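Local coordinates for protein PTS system, IIA component (Enterococcus faecalis, PDB 3BED) that probably serves as the IIA component of a mannose/sorbose-type sugar phosphotransferase system, passing on phosphoryl groups during sugar uptake, at residues L8-G14 with D33-M39. Residues are numbered along the deposited sequence; the frame is centred on the assembly and turned at random.
Sequences LILMSHG and DAAIVSM
The selenomethionine M11 bends at its third torsion (chi3 67°) and curls its methyl end back over V37, CE coming 3.6 Å from V37 CB. Between V37's two methyls is a shallow notch, and M11 CE sits 3.7 Å from both V37 CG1 and V37 CG2; the unbranched, flexible selenomethionine chain can follow such a contour. I9 adds a looser flank, its CG2 4.4 Å from V37 CG2, and helix 44-59 covers this greasy face through I55. On the reverse face L10 and I36 cross at a slant, CD1 of I36 pressing 3.7 Å from L10 CB, while the small A34 admits L10 CG beside it; L21 of helix 16-28 covers all three. The strands are the first and second of a parallel beta-alpha-beta unit in an open alpha/beta sheet, 35-39 forming its edge within the chain. Six backbone hydrogen bonds zip them together, from A35 N to L8 O through to G14 N to M39 O. At the C-terminal end M39 lies alongside H13, its methyl CE 3.4 Å from H13 CD2 in an oblique approach. G14 turns the chain off the strand with a backbone shape (62°/-148°) that glycine, lacking a side chain, takes most easily; its O accepts a hydrogen bond from a water also close to S38 OG.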
# COMPACT_ATOMS: atom_id res chain seq x y z
N LEU A 8 12.78 11.29 -2.64
CA LEU A 8 11.81 10.17 -2.70
C LEU A 8 10.98 10.23 -3.96
O LEU A 8 10.58 11.32 -4.44
CB LEU A 8 10.87 10.17 -1.50
CG LEU A 8 11.54 10.05 -0.14
CD1 LEU A 8 10.43 10.16 0.92
CD2 LEU A 8 12.32 8.76 0.02
N ILE A 9 10.71 9.04 -4.50
CA ILE A 9 9.85 8.90 -5.68
C ILE A 9 8.93 7.73 -5.34
O ILE A 9 9.42 6.65 -5.02
CB ILE A 9 10.65 8.58 -6.95
CG1 ILE A 9 11.71 9.67 -7.22
CG2 ILE A 9 9.64 8.43 -8.15
CD1 ILE A 9 12.62 9.39 -8.40
N LEU A 10 7.64 7.91 -5.49
CA LEU A 10 6.71 6.75 -5.34
C LEU A 10 6.18 6.43 -6.72
O LEU A 10 5.78 7.33 -7.44
CB LEU A 10 5.53 7.09 -4.39
CG LEU A 10 5.83 7.72 -3.01
CD1 LEU A 10 4.56 7.79 -2.20
CD2 LEU A 10 6.90 6.93 -2.28
N MSE A 11 6.15 5.14 -7.06
CA MSE A 11 5.77 4.73 -8.41
C MSE A 11 4.79 3.61 -8.32
O MSE A 11 4.96 2.67 -7.53
CB MSE A 11 6.99 4.19 -9.20
CG MSE A 11 8.08 5.19 -9.37
SE MSE A 11 9.45 4.52 -10.61
CE MSE A 11 8.51 4.49 -12.20
N SER A 12 3.77 3.69 -9.19
CA SER A 12 2.81 2.58 -9.20
C SER A 12 2.08 2.42 -10.49
O SER A 12 2.06 3.35 -11.32
CB SER A 12 1.71 2.77 -8.11
OG SER A 12 0.81 3.83 -8.40
N HIS A 13 1.44 1.25 -10.66
CA HIS A 13 0.33 1.15 -11.60
C HIS A 13 -0.72 2.15 -11.15
O HIS A 13 -1.03 2.22 -9.95
CB HIS A 13 -0.33 -0.23 -11.53
CG HIS A 13 0.58 -1.35 -11.91
ND1 HIS A 13 1.59 -1.80 -11.08
CD2 HIS A 13 0.66 -2.11 -13.03
CE1 HIS A 13 2.22 -2.81 -11.66
NE2 HIS A 13 1.67 -3.02 -12.85
N GLY A 14 -1.28 2.92 -12.10
CA GLY A 14 -2.40 3.80 -11.79
C GLY A 14 -1.98 4.85 -10.74
O GLY A 14 -0.81 5.29 -10.69
N ASP A 33 7.24 14.81 1.11
CA ASP A 33 7.38 15.16 -0.29
C ASP A 33 8.00 14.03 -1.09
O ASP A 33 8.95 13.36 -0.64
CB ASP A 33 8.21 16.44 -0.45
CG ASP A 33 7.99 17.09 -1.81
OD1 ASP A 33 6.95 16.80 -2.48
OD2 ASP A 33 8.87 17.89 -2.21
N ALA A 34 7.45 13.82 -2.28
CA ALA A 34 7.97 12.80 -3.18
C ALA A 34 7.51 13.14 -4.57
O ALA A 34 6.43 13.75 -4.75
CB ALA A 34 7.50 11.38 -2.79
N ALA A 35 8.34 12.82 -5.55
CA ALA A 35 7.86 12.82 -6.93
C ALA A 35 7.03 11.56 -7.12
O ALA A 35 7.14 10.63 -6.32
CB ALA A 35 9.03 12.85 -7.90
N ILE A 36 6.18 11.57 -8.13
CA ILE A 36 5.28 10.42 -8.36
C ILE A 36 5.36 10.01 -9.80
O ILE A 36 5.38 10.87 -10.69
CB ILE A 36 3.79 10.85 -8.08
CG1 ILE A 36 3.59 11.30 -6.62
CG2 ILE A 36 2.84 9.75 -8.46
CD1 ILE A 36 3.88 10.18 -5.56
N VAL A 37 5.39 8.71 -10.05
CA VAL A 37 5.09 8.15 -11.39
C VAL A 37 3.84 7.29 -11.29
O VAL A 37 3.80 6.30 -10.52
CB VAL A 37 6.22 7.29 -11.95
CG1 VAL A 37 5.82 6.68 -13.34
CG2 VAL A 37 7.51 8.10 -12.04
N SER A 38 2.83 7.70 -12.05
CA SER A 38 1.55 7.02 -12.16
C SER A 38 1.48 6.40 -13.54
O SER A 38 1.32 7.12 -14.56
CB SER A 38 0.43 8.05 -12.02
OG SER A 38 0.41 8.55 -10.68
N MSE A 39 1.68 5.08 -13.62
CA MSE A 39 1.66 4.44 -14.94
C MSE A 39 0.22 4.14 -15.32
O MSE A 39 -0.44 3.30 -14.72
CB MSE A 39 2.46 3.12 -14.95
CG MSE A 39 2.43 2.48 -16.34
SE MSE A 39 3.31 0.75 -16.36
CE MSE A 39 1.97 -0.20 -15.48
O HOH W 1 11.78 13.85 -1.78
O HOH W 2 0.50 7.03 -8.71